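Possible TctC subunit of the Tripartite Tricarboxylate Transport(TTT) Family (Rhodopseudomonas palustris, PDB 6HKE) probably serves as the periplasmic substrate-binding protein of a tripartite tricarboxylate transporter, capturing malate for high-affinity C4-dicarboxylate uptake. Local coordinates at residues Phe13-Phe24 with Asp72-Thr83; Ala207-Arg215 with Pro223-Gln234. The protein carries 2 engineered substitutions. All coordinates share one frame; numbering follows the deposited sequence.

In the fold
The fold is that of a type II periplasmic binding protein, and the two contacts sample its two ends. Contact 1, residues 13-24 with 72-83, comes first along the chain and is complete before contact 2, residues 207-215 with 223-234, begins. Their centres lie about 33 Å apart, on opposite sides of the centre of the chain, although their nearest atoms approach to about 7 Å. Strand 236-244 connects them: it follows the loop of contact 2 and pairs antiparallel with strand 75-80 of contact 1, within one mixed sheet. Contact 1 helps line the malate pocket, through Phe24 and His80, whereas contact 2 is packing away from it, the side chain of Phe233 being about 12 Å from the ligand.

Contact 1. Residues Phe13-Phe24 with Asp72-Thr83; sequences FPVRTVTVVVPF and DGHTLIVGHLGT. With MLT (D-malate), chain D; LMR ((2S)-2-hydroxybutanedioic acid), chain E.
Asp72 meets Arg16 at the edge of its guanidinium, in a salt bridge whose NH2 to OD2 hydrogen bond is weak (3.3 Å), just where two neighbouring parallel strands of the binding-protein sheet begin to pair. Its other oxygen, OD1, accepts from His74 N in an Asx turn. Gly73 lets the Phe13 ring lie close against its backbone. The His74 ring is sandwiched: Arg16, its CG set between backbone N and carbonyl carbon (chi1 64°) and its chain then extended to NE, lies flat on one face, the planes 23° apart, and Phe13 turns an edge to the opposite face. In the ring plane, His74 NE2 accepts from Val15 N at 3.0 Å, which fixes the imidazole's rotation.

From His74 O onward strands 18-22 and 75-80 zip together. Thr19 N donates to His74 O (2.7 Å). Leu76 N follows to Thr19 O, Val21 N to Leu76 O and Val78 N to Val21 O. Leu76 CD1 packs on Val18 CG1, while Ile77 CD1 on the other face reaches Val21 CG1. Val78 CG2 presses on Val20 CG1 (3.5 Å).

At the strand's end, His80 and Thr83 form a capping box, Thr83 OG1 accepting from His80 N; separately, His80 ND1 caps Gly82 N. D-malate and (S)-malate, modelled in the same place, lie over one face of the Phe24 ring. His80 NE2 donates to O1A of (S)-malate at 2.8 Å.

Contact 2. Residues Ala207-Arg215 with Pro223-Gln234; sequences AYVIAASER and PTAREAGLPGFQ
The carboxylate of Glu227 takes bonds from both Arg215 and the backbone N of Thr224. This is the loop of the periplasmic binding-protein fold that leads from strand 205-210 toward strand 236-244. Arg215 grips Glu227 side-on, NE to OE2 and NH2 to OE1, both 3.0 Å. The NE bond is almost straight (174°) and lies in the guanidinium plane, yet the two acceptor oxygens are met from above the carboxylate plane. Thr224 N reaches OE2 from the same face as Arg215 NE. Thr224 OG1 in turn accepts from Glu227 N in an ST motif, so the two residues are bonded in both directions. Chi1 of 72° sets Glu227 CG between the backbone N and the carbonyl carbon, and the extended chain beyond carries the carboxylate to Thr224 and Arg215. Pro223 lies over one face of the guanidinium, and the remaining nitrogen, Arg215 NH1, bonds to Pro220 O.

Behind this polar edge the backbones make a single bridge, Ile210 N to Pro223 O and Ala225 N to Ile210 O. Thr224 CG2 packs against the backbone of Glu214, 3.4 Å from its C. Val209 CG1 meets Ala228 CB at 3.6 Å, and its CG2 comes to the edge of the Phe233 ring. Over one face of that ring sits Ala211 CB, 3.8 Å from the centroid, a CH-pi contact; helix 150-162 also packs on Phe233 through Leu158 and Leu161.

Toward the far end, a water donates to Ala212 O and accepts from Arg226 N and Gln234 NE2. The neighbouring Ser213 OG donates in the carbonyl plane, on a lone pair, to Gln234 OE1 at 3.0 Å.

Contact 1. Residues Phe13-Phe24 with Asp72-Thr83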
# COMPACT_ATOMS: atom_id res chain seq x y z
N PHE A 13 0.73 -1.98 29.90
CA PHE A 13 0.26 -1.69 28.51
C PHE A 13 -0.20 -2.97 27.83
O PHE A 13 0.49 -3.97 27.88
CB PHE A 13 1.37 -1.09 27.63
CG PHE A 13 0.99 -0.99 26.17
CD1 PHE A 13 0.26 0.09 25.71
CD2 PHE A 13 1.31 -2.00 25.28
CE1 PHE A 13 -0.11 0.17 24.37
CE2 PHE A 13 0.94 -1.92 23.94
CZ PHE A 13 0.23 -0.83 23.49
N PRO A 14 -1.32 -2.98 27.09
CA PRO A 14 -2.30 -1.89 27.10
C PRO A 14 -3.19 -1.90 28.35
O PRO A 14 -3.27 -2.93 28.97
CB PRO A 14 -3.13 -2.16 25.83
CG PRO A 14 -3.01 -3.65 25.61
CD PRO A 14 -1.64 -4.04 26.11
N VAL A 15 -3.81 -0.76 28.66
CA VAL A 15 -4.81 -0.54 29.75
C VAL A 15 -6.23 -0.48 29.17
O VAL A 15 -7.20 -0.43 29.95
CB VAL A 15 -4.47 0.75 30.52
CG1 VAL A 15 -5.58 1.16 31.48
CG2 VAL A 15 -3.15 0.61 31.26
N ARG A 16 -6.37 -0.48 27.85
CA ARG A 16 -7.70 -0.32 27.20
C ARG A 16 -7.56 -0.66 25.72
O ARG A 16 -6.44 -0.97 25.29
CB ARG A 16 -8.21 1.11 27.36
CG ARG A 16 -7.36 2.16 26.67
CD ARG A 16 -7.63 3.56 27.14
NE ARG A 16 -7.01 4.46 26.18
CZ ARG A 16 -5.84 5.09 26.33
NH1 ARG A 16 -5.13 4.93 27.43
NH2 ARG A 16 -5.39 5.86 25.35
N THR A 17 -8.66 -0.54 24.98
CA THR A 17 -8.73 -0.84 23.53
C THR A 17 -7.64 -0.04 22.82
O THR A 17 -7.51 1.17 23.09
CB THR A 17 -10.13 -0.55 22.99
OG1 THR A 17 -11.00 -1.43 23.70
CG2 THR A 17 -10.25 -0.78 21.50
N VAL A 18 -6.84 -0.70 21.98
CA VAL A 18 -5.84 -0.02 21.12
C VAL A 18 -6.54 0.40 19.83
O VAL A 18 -7.27 -0.44 19.27
CB VAL A 18 -4.62 -0.91 20.86
CG1 VAL A 18 -3.65 -0.25 19.89
CG2 VAL A 18 -3.92 -1.31 22.15
N THR A 19 -6.37 1.65 19.41
CA THR A 19 -6.85 2.17 18.11
C THR A 19 -5.71 2.06 17.09
O THR A 19 -4.60 2.56 17.34
CB THR A 19 -7.42 3.58 18.27
OG1 THR A 19 -8.57 3.45 19.10
CG2 THR A 19 -7.80 4.22 16.95
N VAL A 20 -5.97 1.34 16.00
CA VAL A 20 -5.08 1.25 14.81
C VAL A 20 -5.84 1.98 13.71
O VAL A 20 -6.94 1.53 13.33
CB VAL A 20 -4.73 -0.19 14.43
CG1 VAL A 20 -3.98 -0.24 13.11
CG2 VAL A 20 -3.94 -0.89 15.54
N VAL A 21 -5.28 3.09 13.30
CA VAL A 21 -5.86 4.00 12.29
C VAL A 21 -5.34 3.55 10.93
O VAL A 21 -4.12 3.33 10.81
CB VAL A 21 -5.50 5.45 12.62
CG1 VAL A 21 -6.10 6.40 11.60
CG2 VAL A 21 -5.98 5.82 14.01
N VAL A 22 -6.26 3.43 9.97
CA VAL A 22 -6.01 3.11 8.54
C VAL A 22 -6.42 4.33 7.71
O VAL A 22 -7.53 4.85 7.88
CB VAL A 22 -6.78 1.84 8.12
CG1 VAL A 22 -6.82 1.68 6.62
CG2 VAL A 22 -6.20 0.58 8.78
N PRO A 23 -5.52 4.86 6.85
CA PRO A 23 -5.79 6.09 6.08
C PRO A 23 -6.82 5.95 4.95
O PRO A 23 -7.20 6.97 4.36
CB PRO A 23 -4.45 6.45 5.41
CG PRO A 23 -3.41 5.57 6.06
CD PRO A 23 -4.15 4.38 6.63
N PHE A 24 -7.22 4.71 4.64
CA PHE A 24 -8.00 4.40 3.42
C PHE A 24 -9.31 3.68 3.74
O PHE A 24 -9.48 3.12 4.83
CB PHE A 24 -7.11 3.59 2.48
CG PHE A 24 -5.90 4.38 2.06
CD1 PHE A 24 -6.02 5.43 1.17
CD2 PHE A 24 -4.65 4.12 2.61
CE1 PHE A 24 -4.91 6.19 0.82
CE2 PHE A 24 -3.55 4.87 2.24
CZ PHE A 24 -3.68 5.91 1.35
N ASP A 72 1.44 6.88 23.91
CA ASP A 72 1.21 5.88 24.99
C ASP A 72 1.05 4.49 24.37
O ASP A 72 0.95 3.52 25.11
CB ASP A 72 0.05 6.28 25.90
CG ASP A 72 -1.31 6.42 25.21
OD1 ASP A 72 -1.40 6.10 24.00
OD2 ASP A 72 -2.27 6.82 25.89
N GLY A 73 1.05 4.39 23.04
CA GLY A 73 0.92 3.11 22.33
C GLY A 73 -0.52 2.73 22.04
O GLY A 73 -0.71 1.76 21.30
N HIS A 74 -1.51 3.47 22.54
CA HIS A 74 -2.95 3.14 22.35
C HIS A 74 -3.47 3.69 21.02
O HIS A 74 -4.57 3.28 20.63
CB HIS A 74 -3.76 3.57 23.58
CG HIS A 74 -3.48 2.72 24.77
ND1 HIS A 74 -2.53 3.06 25.72
CD2 HIS A 74 -4.00 1.52 25.15
CE1 HIS A 74 -2.50 2.11 26.66
NE2 HIS A 74 -3.39 1.16 26.33
N THR A 75 -2.72 4.58 20.34
CA THR A 75 -3.08 5.16 19.02
C THR A 75 -1.94 4.92 18.03
O THR A 75 -0.89 5.52 18.18
CB THR A 75 -3.44 6.65 19.11
OG1 THR A 75 -4.46 6.81 20.09
CG2 THR A 75 -3.96 7.20 17.81
N LEU A 76 -2.18 4.04 17.06
CA LEU A 76 -1.18 3.59 16.07
C LEU A 76 -1.67 3.93 14.67
O LEU A 76 -2.88 4.16 14.50
CB LEU A 76 -0.96 2.09 16.27
CG LEU A 76 -0.52 1.68 17.67
CD1 LEU A 76 -0.41 0.16 17.78
CD2 LEU A 76 0.81 2.34 18.03
N ILE A 77 -0.76 3.99 13.71
CA ILE A 77 -1.08 4.25 12.28
C ILE A 77 -0.49 3.11 11.46
O ILE A 77 0.67 2.72 11.71
CB ILE A 77 -0.60 5.65 11.82
CG1 ILE A 77 -0.92 5.94 10.35
CG2 ILE A 77 0.89 5.89 12.08
CD1 ILE A 77 -2.35 6.24 10.09
N VAL A 78 -1.29 2.56 10.55
CA VAL A 78 -0.78 1.76 9.41
C VAL A 78 -0.31 2.73 8.34
O VAL A 78 -1.13 3.55 7.87
CB VAL A 78 -1.84 0.79 8.87
CG1 VAL A 78 -1.27 -0.03 7.74
CG2 VAL A 78 -2.38 -0.10 9.97
N GLY A 79 0.96 2.64 7.99
CA GLY A 79 1.55 3.38 6.87
C GLY A 79 2.06 2.43 5.82
O GLY A 79 2.18 1.22 6.09
N HIS A 80 2.37 2.94 4.64
CA HIS A 80 2.90 2.09 3.55
C HIS A 80 3.83 2.93 2.68
O HIS A 80 4.09 4.11 3.04
CB HIS A 80 1.74 1.41 2.83
CG HIS A 80 0.77 2.31 2.16
ND1 HIS A 80 1.10 3.57 1.74
CD2 HIS A 80 -0.50 2.08 1.75
CE1 HIS A 80 0.07 4.12 1.12
NE2 HIS A 80 -0.94 3.21 1.12
N LEU A 81 4.28 2.34 1.58
CA LEU A 81 5.23 2.94 0.63
C LEU A 81 4.79 4.35 0.25
O LEU A 81 5.68 5.16 -0.02
CB LEU A 81 5.35 2.02 -0.59
CG LEU A 81 6.01 2.62 -1.83
CD1 LEU A 81 6.70 1.53 -2.64
CD2 LEU A 81 4.97 3.32 -2.69
N GLY A 82 3.48 4.64 0.20
CA GLY A 82 2.94 5.98 -0.10
C GLY A 82 3.02 6.92 1.09
O GLY A 82 3.74 7.93 1.03
N THR A 83 2.30 6.64 2.17
CA THR A 83 2.06 7.61 3.26
C THR A 83 3.38 7.91 3.96
O THR A 83 3.52 9.03 4.48
CB THR A 83 1.02 7.08 4.23
OG1 THR A 83 1.55 5.87 4.77
CG2 THR A 83 -0.30 6.85 3.56
C1 MLT D . -3.07 3.07 -1.59
O1 MLT D . -1.97 3.51 -1.19
O2 MLT D . -3.35 3.09 -2.81
C2 MLT D . -4.06 2.55 -0.57
O3 MLT D . -3.55 1.59 0.39
C3 MLT D . -5.19 1.81 -1.22
C4 MLT D . -6.06 1.43 -0.05
O4 MLT D . -5.57 0.81 0.93
O5 MLT D . -7.25 1.79 -0.13
C1 LMR E . -3.11 2.98 -1.90
O1A LMR E . -2.50 3.71 -1.10
O1B LMR E . -2.96 3.02 -3.15
C2 LMR E . -4.08 1.95 -1.31
O2 LMR E . -3.53 1.14 -0.27
C3 LMR E . -5.35 2.58 -0.75
C4 LMR E . -6.07 1.51 0.04
O4A LMR E . -7.18 1.12 -0.38
O4B LMR E . -5.51 1.03 1.06

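Contact 2. Residues Ala207-Arg215 with Pro223-Gln234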
# COMPACT_ATOMS: atom_id res chain seq x y z
N ALA A 207 -4.97 -7.45 -15.59
CA ALA A 207 -3.61 -6.97 -15.30
C ALA A 207 -2.84 -6.93 -16.62
O ALA A 207 -3.03 -7.83 -17.40
CB ALA A 207 -2.94 -7.91 -14.32
N TYR A 208 -2.04 -5.89 -16.86
CA TYR A 208 -1.08 -5.86 -18.00
C TYR A 208 0.27 -6.36 -17.50
O TYR A 208 0.78 -7.32 -18.08
CB TYR A 208 -1.04 -4.46 -18.60
CG TYR A 208 -2.23 -4.17 -19.48
CD1 TYR A 208 -2.21 -4.49 -20.82
CD2 TYR A 208 -3.38 -3.60 -18.96
CE1 TYR A 208 -3.29 -4.22 -21.64
CE2 TYR A 208 -4.48 -3.34 -19.77
CZ TYR A 208 -4.44 -3.65 -21.11
OH TYR A 208 -5.50 -3.39 -21.93
N VAL A 209 0.80 -5.78 -16.42
CA VAL A 209 2.14 -6.18 -15.89
C VAL A 209 2.11 -6.15 -14.36
O VAL A 209 1.17 -5.58 -13.79
CB VAL A 209 3.27 -5.32 -16.47
CG1 VAL A 209 3.45 -5.62 -17.94
CG2 VAL A 209 3.06 -3.84 -16.25
N ILE A 210 3.06 -6.85 -13.75
CA ILE A 210 3.35 -6.80 -12.29
C ILE A 210 4.67 -6.03 -12.16
O ILE A 210 5.58 -6.27 -12.97
CB ILE A 210 3.38 -8.23 -11.70
CG1 ILE A 210 3.55 -8.21 -10.18
CG2 ILE A 210 4.44 -9.09 -12.37
CD1 ILE A 210 3.31 -9.57 -9.54
N ALA A 211 4.71 -5.06 -11.25
CA ALA A 211 5.87 -4.16 -11.05
C ALA A 211 6.85 -4.85 -10.10
O ALA A 211 7.03 -4.35 -8.97
CB ALA A 211 5.42 -2.83 -10.53
N ALA A 212 7.43 -5.95 -10.57
CA ALA A 212 8.29 -6.87 -9.79
C ALA A 212 9.36 -7.44 -10.73
O ALA A 212 9.15 -7.38 -11.96
CB ALA A 212 7.46 -7.97 -9.17
N SER A 213 10.43 -7.96 -10.14
CA SER A 213 11.56 -8.67 -10.79
C SER A 213 11.11 -10.02 -11.34
O SER A 213 11.67 -10.47 -12.34
CB SER A 213 12.69 -8.89 -9.81
OG SER A 213 13.27 -7.65 -9.46
N GLU A 214 10.19 -10.67 -10.62
CA GLU A 214 9.78 -12.07 -10.84
C GLU A 214 8.25 -12.12 -10.88
O GLU A 214 7.61 -11.26 -10.25
CB GLU A 214 10.35 -12.98 -9.75
CG GLU A 214 11.82 -13.32 -9.93
CD GLU A 214 12.39 -14.18 -8.80
OE1 GLU A 214 12.34 -13.73 -7.63
OE2 GLU A 214 12.90 -15.29 -9.09
N ARG A 215 7.70 -13.04 -11.65
CA ARG A 215 6.23 -13.27 -11.71
C ARG A 215 5.79 -13.72 -10.33
O ARG A 215 6.60 -14.35 -9.63
CB ARG A 215 5.88 -14.29 -12.79
CG ARG A 215 6.14 -13.79 -14.20
CD ARG A 215 5.27 -14.54 -15.19
NE ARG A 215 5.39 -14.10 -16.56
CZ ARG A 215 4.57 -14.49 -17.52
NH1 ARG A 215 3.58 -15.33 -17.25
NH2 ARG A 215 4.77 -14.08 -18.77
N PRO A 223 2.85 -10.94 -16.88
CA PRO A 223 4.28 -10.72 -17.10
C PRO A 223 4.85 -9.58 -16.23
O PRO A 223 4.16 -8.66 -15.89
CB PRO A 223 4.37 -10.37 -18.59
CG PRO A 223 3.03 -9.74 -18.89
CD PRO A 223 2.03 -10.45 -17.99
N THR A 224 6.13 -9.69 -15.88
CA THR A 224 6.85 -8.61 -15.15
C THR A 224 6.92 -7.42 -16.10
O THR A 224 6.80 -7.62 -17.32
CB THR A 224 8.23 -9.06 -14.68
OG1 THR A 224 8.94 -9.47 -15.84
CG2 THR A 224 8.17 -10.17 -13.66
N ALA A 225 7.07 -6.22 -15.54
CA ALA A 225 7.29 -5.00 -16.34
C ALA A 225 8.57 -5.19 -17.16
O ALA A 225 8.60 -4.70 -18.31
CB ALA A 225 7.34 -3.81 -15.43
N ARG A 226 9.57 -5.89 -16.60
CA ARG A 226 10.88 -6.15 -17.25
C ARG A 226 10.62 -6.90 -18.56
O ARG A 226 11.03 -6.39 -19.62
CB ARG A 226 11.83 -6.97 -16.37
CG ARG A 226 12.94 -7.65 -17.17
CD ARG A 226 14.17 -8.05 -16.39
NE ARG A 226 14.78 -6.90 -15.73
CZ ARG A 226 15.69 -6.08 -16.26
NH1 ARG A 226 16.13 -6.25 -17.50
NH2 ARG A 226 16.16 -5.07 -15.55
N GLU A 227 9.95 -8.05 -18.50
CA GLU A 227 9.82 -8.95 -19.67
C GLU A 227 8.94 -8.27 -20.72
O GLU A 227 9.16 -8.54 -21.88
CB GLU A 227 9.46 -10.38 -19.23
CG GLU A 227 8.06 -10.57 -18.73
CD GLU A 227 7.74 -12.01 -18.33
OE1 GLU A 227 7.50 -12.82 -19.24
OE2 GLU A 227 7.71 -12.30 -17.10
N ALA A 228 8.07 -7.32 -20.34
CA ALA A 228 7.18 -6.56 -21.25
C ALA A 228 7.82 -5.23 -21.70
O ALA A 228 7.11 -4.44 -22.36
CB ALA A 228 5.83 -6.34 -20.60
N GLY A 229 9.11 -5.00 -21.38
CA GLY A 229 9.94 -3.92 -21.94
C GLY A 229 10.13 -2.71 -21.03
O GLY A 229 10.85 -1.79 -21.45
N LEU A 230 9.56 -2.68 -19.81
CA LEU A 230 9.61 -1.49 -18.93
C LEU A 230 10.22 -1.86 -17.58
O LEU A 230 9.55 -1.84 -16.55
CB LEU A 230 8.19 -0.91 -18.79
CG LEU A 230 8.13 0.60 -18.53
CD1 LEU A 230 8.61 1.38 -19.75
CD2 LEU A 230 6.71 1.02 -18.17
N PRO A 231 11.53 -2.19 -17.54
CA PRO A 231 12.15 -2.68 -16.31
C PRO A 231 12.18 -1.63 -15.18
O PRO A 231 12.29 -2.02 -14.04
CB PRO A 231 13.56 -3.10 -16.78
CG PRO A 231 13.83 -2.23 -17.98
CD PRO A 231 12.48 -2.13 -18.67
N GLY A 232 12.04 -0.35 -15.51
CA GLY A 232 11.97 0.72 -14.49
C GLY A 232 10.73 0.62 -13.63
O GLY A 232 10.68 1.26 -12.58
N PHE A 233 9.70 -0.11 -14.07
CA PHE A 233 8.40 -0.17 -13.35
C PHE A 233 8.46 -1.31 -12.32
O PHE A 233 7.95 -2.39 -12.62
CB PHE A 233 7.26 -0.28 -14.35
CG PHE A 233 5.90 -0.18 -13.71
CD1 PHE A 233 5.58 0.90 -12.92
CD2 PHE A 233 4.96 -1.18 -13.88
CE1 PHE A 233 4.34 0.98 -12.31
CE2 PHE A 233 3.71 -1.09 -13.29
CZ PHE A 233 3.40 -0.01 -12.50
N GLN A 234 9.11 -1.07 -11.18
CA GLN A 234 9.21 -1.99 -10.02
C GLN A 234 8.79 -1.24 -8.75
O GLN A 234 9.48 -0.31 -8.36
CB GLN A 234 10.60 -2.59 -9.80
CG GLN A 234 11.21 -3.18 -11.07
CD GLN A 234 11.83 -4.54 -10.87
OE1 GLN A 234 12.40 -4.83 -9.81
NE2 GLN A 234 11.72 -5.37 -11.89
O HOH W 1 9.82 -5.52 -13.72